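Local structure of MaoC domain protein dehydratase (Chloroflexus aurantiacus, 4E3E) at residues A[314-319]-A[338-343]; A[202-207]-A[323-328]. The protein catalyses the reversible dehydration of beta-methylmalyl-CoA to mesaconyl-CoA, a step of the glyoxylate assimilation cycle that regenerates acetyl-CoA. All coordinates share one frame; numbering follows the deposited sequence.

Contact 1 pairs two neighbouring strands, 307-318 and 338-349, inside the long antiparallel sheet of this hotdog-clan enzyme. Contact 2 lies about 10 Å from it, centre to centre, where the loop joining those same two strands reaches strand 204-212, the outermost strand of the sheet on that side within this chain. The loop ties the two together: Tyr327 OH lies 2.6 Å from Asp341 OD2, a probable hydrogen bond, and Tyr327 CD1 packs against Val315 CG2 at 3.8 Å. The substrate-binding residues, inferred by similarity, lie nearer contact 1, the side chains of Phe342 and Ser65 being about 9 Å apart; contact 2 is away from them.

Contact 1. Residues A[314-319]-A[338-343]; sequences TVATKD and VVLDFD
Thr314 to Lys318 runs antiparallel to Val338 to Asp343, the strand segments approaching to 4.6 Å with 164° between their directions. Thr314 and Phe342 form a hydrogen-bonded pair: Thr314 N reaches Phe342 O at 2.8 Å, and Phe342 N returns a bond to Thr314 O. Ala316 N then bonds Leu340 O. Beyond this pair a classic beta bulge shifts the register by one residue, Val339 and Leu340 both facing Ala316. Ala316 O takes a nearly straight bond from Val339 N (2.9 Å) and a weak one from Leu340 N at 3.4 Å.

The side chains divide between two faces. On one, Ala316 CB rests 3.7 Å from Leu340 CB. Val339, the extra residue of the bulge, points squarely to neither face; its CG2, a methyl pressed over the Ala316 carbonyl, also touches Ala316 CB. On the other face, Val315 CG1 and Val338 CG1, each anti to its own backbone N (chi1 177° and 175°), touch at 3.6 Å, while Val338 CG2 leans on Thr317 CG2. At the end of the pairing Lys318 crosses Val339 at about a right angle, its CE 3.7 Å from Val339 CG1, and its NZ forms a salt bridge with Asp287. Asp341, on the valine face, bridges to Arg313 through OD1 and accepts a hydrogen bond from Tyr334 at OD2.

Helix 250-265 packs on the Ala316 face, Ile253 against Ala316 and Val339, Ile254 against Leu340 and Phe342. Strands 288-300 and 270-278 flank the pair, placing this bulge well inside the hotdog sheet.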
# COMPACT_ATOMS: atom_id res chain seq x y z
N THR A 314 -19.05 -12.81 15.38
CA THR A 314 -17.69 -12.45 15.80
C THR A 314 -17.74 -11.15 16.57
O THR A 314 -18.31 -10.15 16.11
CB THR A 314 -16.72 -12.38 14.63
OG1 THR A 314 -16.73 -13.65 13.93
CG2 THR A 314 -15.31 -12.07 15.11
N VAL A 315 -17.15 -11.16 17.76
CA VAL A 315 -17.11 -9.99 18.62
C VAL A 315 -15.67 -9.50 18.67
O VAL A 315 -14.77 -10.29 18.99
CB VAL A 315 -17.58 -10.37 20.04
CG1 VAL A 315 -17.47 -9.17 20.98
CG2 VAL A 315 -19.01 -10.89 20.01
N ALA A 316 -15.44 -8.23 18.35
CA ALA A 316 -14.10 -7.65 18.47
C ALA A 316 -14.01 -6.82 19.74
O ALA A 316 -14.95 -6.10 20.11
CB ALA A 316 -13.73 -6.81 17.24
N THR A 317 -12.88 -6.90 20.39
CA THR A 317 -12.63 -6.14 21.59
C THR A 317 -11.33 -5.40 21.47
O THR A 317 -10.51 -5.74 20.68
CB THR A 317 -12.57 -7.04 22.83
OG1 THR A 317 -11.56 -8.02 22.66
CG2 THR A 317 -13.84 -7.74 23.02
N LYS A 318 -11.15 -4.39 22.28
CA LYS A 318 -9.89 -3.72 22.32
C LYS A 318 -9.16 -4.02 23.59
O LYS A 318 -9.73 -4.01 24.64
CB LYS A 318 -10.02 -2.21 22.11
CG LYS A 318 -10.91 -1.49 23.08
CD LYS A 318 -10.58 -0.02 23.13
CE LYS A 318 -11.56 0.75 22.31
NZ LYS A 318 -11.22 2.17 22.14
N ASP A 319 -7.89 -4.33 23.46
CA ASP A 319 -7.03 -4.50 24.58
C ASP A 319 -7.60 -5.52 25.53
O ASP A 319 -7.65 -5.29 26.71
CB ASP A 319 -6.80 -3.17 25.27
CG ASP A 319 -6.20 -2.14 24.36
OD1 ASP A 319 -5.65 -2.46 23.32
OD2 ASP A 319 -6.27 -0.97 24.69
N VAL A 338 -15.88 -3.96 24.21
CA VAL A 338 -16.41 -4.48 22.95
C VAL A 338 -16.64 -3.36 21.92
O VAL A 338 -17.35 -2.38 22.21
CB VAL A 338 -17.71 -5.29 23.16
CG1 VAL A 338 -18.31 -5.72 21.82
CG2 VAL A 338 -17.46 -6.51 24.04
N VAL A 339 -16.08 -3.53 20.72
CA VAL A 339 -16.15 -2.50 19.67
C VAL A 339 -16.98 -2.94 18.47
O VAL A 339 -17.44 -2.10 17.69
CB VAL A 339 -14.75 -2.01 19.21
CG1 VAL A 339 -14.02 -1.28 20.35
CG2 VAL A 339 -13.92 -3.15 18.61
N LEU A 340 -17.18 -4.25 18.35
CA LEU A 340 -17.90 -4.81 17.20
C LEU A 340 -18.69 -6.02 17.63
O LEU A 340 -18.16 -6.90 18.31
CB LEU A 340 -16.92 -5.24 16.12
CG LEU A 340 -17.59 -5.82 14.87
CD1 LEU A 340 -18.35 -4.71 14.14
CD2 LEU A 340 -16.58 -6.52 13.96
N ASP A 341 -19.96 -6.07 17.24
CA ASP A 341 -20.78 -7.27 17.36
C ASP A 341 -21.29 -7.57 15.95
O ASP A 341 -22.20 -6.90 15.47
CB ASP A 341 -21.94 -7.02 18.34
CG ASP A 341 -22.84 -8.24 18.52
OD1 ASP A 341 -22.61 -9.28 17.85
OD2 ASP A 341 -23.79 -8.15 19.32
N PHE A 342 -20.71 -8.57 15.30
CA PHE A 342 -20.90 -8.80 13.87
C PHE A 342 -21.50 -10.18 13.66
O PHE A 342 -20.92 -11.18 14.10
CB PHE A 342 -19.53 -8.68 13.15
CG PHE A 342 -19.59 -8.77 11.64
CD1 PHE A 342 -20.38 -7.90 10.89
CD2 PHE A 342 -18.81 -9.71 10.95
CE1 PHE A 342 -20.42 -7.99 9.49
CE2 PHE A 342 -18.84 -9.81 9.55
CZ PHE A 342 -19.65 -8.94 8.83
N ASP A 343 -22.66 -10.25 13.01
CA ASP A 343 -23.43 -11.48 12.88
C ASP A 343 -23.57 -11.72 11.39
O ASP A 343 -24.15 -10.91 10.67
CB ASP A 343 -24.80 -11.25 13.59
CG ASP A 343 -25.86 -12.33 13.28
OD1 ASP A 343 -25.68 -13.29 12.48
OD2 ASP A 343 -26.95 -12.19 13.87

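Contact 2. Residues A[202-207]-A[323-328]; sequences GEKIDH and HDFPYR
Lys204 lays its aliphatic chain over one face of the Phe325 ring, the main apolar interaction here. Lys204 CB sits 3.9 Å from the centroid of the Phe325 ring and 14° off the normal, a CH-pi contact, and Lys204 CD reaches Phe325 CG at 3.9 Å. Asp206 N meets the same ring at its edge, in the ring plane, 3.8 Å from Phe325 CE1. On the opposite face, Asp324 OD2 lies above the ring, offset toward the rim.

No direct hydrogen bond joins the two segments. One water does the bridging: it accepts from Lys204 NZ at 3.0 Å and donates to Phe325 O at 2.8 Å, linking the ammonium, which has passed beyond the ring, to the backbone carbonyl of Phe325.

Like charges also meet. Asp206 OD2 and Asp324 OD2 stand 3.6 Å apart, their carboxylate planes turned 70° against each other. Arg320 forms a salt bridge with Asp206 OD2 and probably eases the repulsion, while Asp206 OD1 accepts a hydrogen bond from Val208 N.

This surface contact fastens the loop between strands 307-318 and 338-349 across strand 288-300 to strand 204-212. Trp292 of strand 288-300 backs the contact, meeting Phe325 edge-to-face, touching Lys204 and donating its indole N-H to Pro326 O.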
# COMPACT_ATOMS: atom_id res chain seq x y z
N GLY A 202 -23.21 -23.26 19.34
CA GLY A 202 -23.00 -22.72 20.65
C GLY A 202 -21.57 -22.67 21.12
O GLY A 202 -21.28 -22.04 22.08
N GLU A 203 -20.67 -23.29 20.39
CA GLU A 203 -19.29 -23.25 20.76
C GLU A 203 -18.70 -21.88 20.56
O GLU A 203 -19.08 -21.17 19.68
CB GLU A 203 -18.50 -24.34 20.06
CG GLU A 203 -17.62 -23.89 18.95
CD GLU A 203 -16.81 -25.02 18.38
OE1 GLU A 203 -17.22 -25.61 17.40
OE2 GLU A 203 -15.75 -25.30 18.90
N LYS A 204 -17.77 -21.54 21.42
CA LYS A 204 -17.09 -20.27 21.37
C LYS A 204 -15.63 -20.47 21.07
O LYS A 204 -15.03 -21.39 21.55
CB LYS A 204 -17.25 -19.50 22.66
CG LYS A 204 -18.68 -19.22 23.00
CD LYS A 204 -18.79 -18.15 24.03
CE LYS A 204 -19.95 -18.44 24.94
NZ LYS A 204 -20.69 -17.20 25.18
N ILE A 205 -15.09 -19.61 20.22
CA ILE A 205 -13.73 -19.74 19.71
C ILE A 205 -12.91 -18.47 19.96
O ILE A 205 -13.25 -17.39 19.44
CB ILE A 205 -13.74 -20.01 18.20
CG1 ILE A 205 -14.62 -21.23 17.89
CG2 ILE A 205 -12.32 -20.20 17.67
CD1 ILE A 205 -14.95 -21.38 16.42
N ASP A 206 -11.86 -18.59 20.76
CA ASP A 206 -10.95 -17.48 21.04
C ASP A 206 -9.92 -17.43 19.91
O ASP A 206 -9.15 -18.38 19.76
CB ASP A 206 -10.27 -17.73 22.39
CG ASP A 206 -9.36 -16.59 22.83
OD1 ASP A 206 -9.06 -15.68 22.04
OD2 ASP A 206 -8.94 -16.61 24.01
N HIS A 207 -9.90 -16.35 19.13
CA HIS A 207 -8.97 -16.25 18.00
C HIS A 207 -7.55 -15.89 18.38
O HIS A 207 -6.65 -15.91 17.52
CB HIS A 207 -9.52 -15.33 16.90
CG HIS A 207 -10.85 -15.78 16.38
ND1 HIS A 207 -11.04 -17.02 15.86
CD2 HIS A 207 -12.08 -15.14 16.34
CE1 HIS A 207 -12.33 -17.16 15.50
NE2 HIS A 207 -12.97 -16.01 15.79
N HIS A 323 -11.90 -11.26 31.89
CA HIS A 323 -12.95 -12.24 31.58
C HIS A 323 -12.96 -12.62 30.12
O HIS A 323 -12.96 -11.75 29.24
CB HIS A 323 -14.32 -11.71 32.01
CG HIS A 323 -14.59 -10.29 31.54
ND1 HIS A 323 -14.09 -9.21 32.17
CD2 HIS A 323 -15.34 -9.81 30.47
CE1 HIS A 323 -14.49 -8.09 31.53
NE2 HIS A 323 -15.26 -8.46 30.49
N ASP A 324 -12.95 -13.92 29.85
CA ASP A 324 -13.01 -14.43 28.48
C ASP A 324 -14.37 -14.19 27.82
O ASP A 324 -15.40 -14.07 28.51
CB ASP A 324 -12.64 -15.91 28.42
CG ASP A 324 -11.25 -16.14 27.83
OD1 ASP A 324 -10.26 -15.58 28.35
OD2 ASP A 324 -11.16 -16.89 26.83
N PHE A 325 -14.36 -14.11 26.49
CA PHE A 325 -15.56 -13.88 25.70
C PHE A 325 -16.42 -12.71 26.22
O PHE A 325 -17.59 -12.90 26.54
CB PHE A 325 -16.38 -15.18 25.57
CG PHE A 325 -15.55 -16.39 25.23
CD1 PHE A 325 -14.88 -16.47 24.01
CD2 PHE A 325 -15.45 -17.45 26.14
CE1 PHE A 325 -14.11 -17.59 23.70
CE2 PHE A 325 -14.68 -18.58 25.83
CZ PHE A 325 -14.02 -18.64 24.61
N PRO A 326 -15.82 -11.50 26.31
CA PRO A 326 -16.60 -10.35 26.78
C PRO A 326 -17.75 -10.07 25.81
O PRO A 326 -17.58 -10.18 24.59
CB PRO A 326 -15.60 -9.19 26.75
CG PRO A 326 -14.25 -9.80 26.59
CD PRO A 326 -14.48 -11.09 25.85
N TYR A 327 -18.93 -9.73 26.36
CA TYR A 327 -20.08 -9.45 25.51
C TYR A 327 -20.99 -8.38 26.12
O TYR A 327 -20.72 -7.18 25.97
CB TYR A 327 -20.83 -10.75 25.15
CG TYR A 327 -21.82 -10.57 24.02
CD1 TYR A 327 -21.44 -9.95 22.83
CD2 TYR A 327 -23.13 -11.02 24.14
CE1 TYR A 327 -22.34 -9.77 21.79
CE2 TYR A 327 -24.05 -10.86 23.10
CZ TYR A 327 -23.65 -10.23 21.93
OH TYR A 327 -24.54 -10.05 20.89
N ARG A 328 -22.06 -8.80 26.79
CA ARG A 328 -22.99 -7.86 27.42
C ARG A 328 -23.25 -8.23 28.86
O ARG A 328 -24.38 -8.59 29.21
CB ARG A 328 -24.34 -7.82 26.68
CG ARG A 328 -24.25 -7.82 25.18
CD ARG A 328 -25.61 -8.11 24.59
NE ARG A 328 -26.39 -6.89 24.44
CZ ARG A 328 -27.23 -6.67 23.44
NH1 ARG A 328 -27.41 -7.59 22.50
NH2 ARG A 328 -27.89 -5.52 23.37
O HOH W 1 -19.90 -14.44 26.14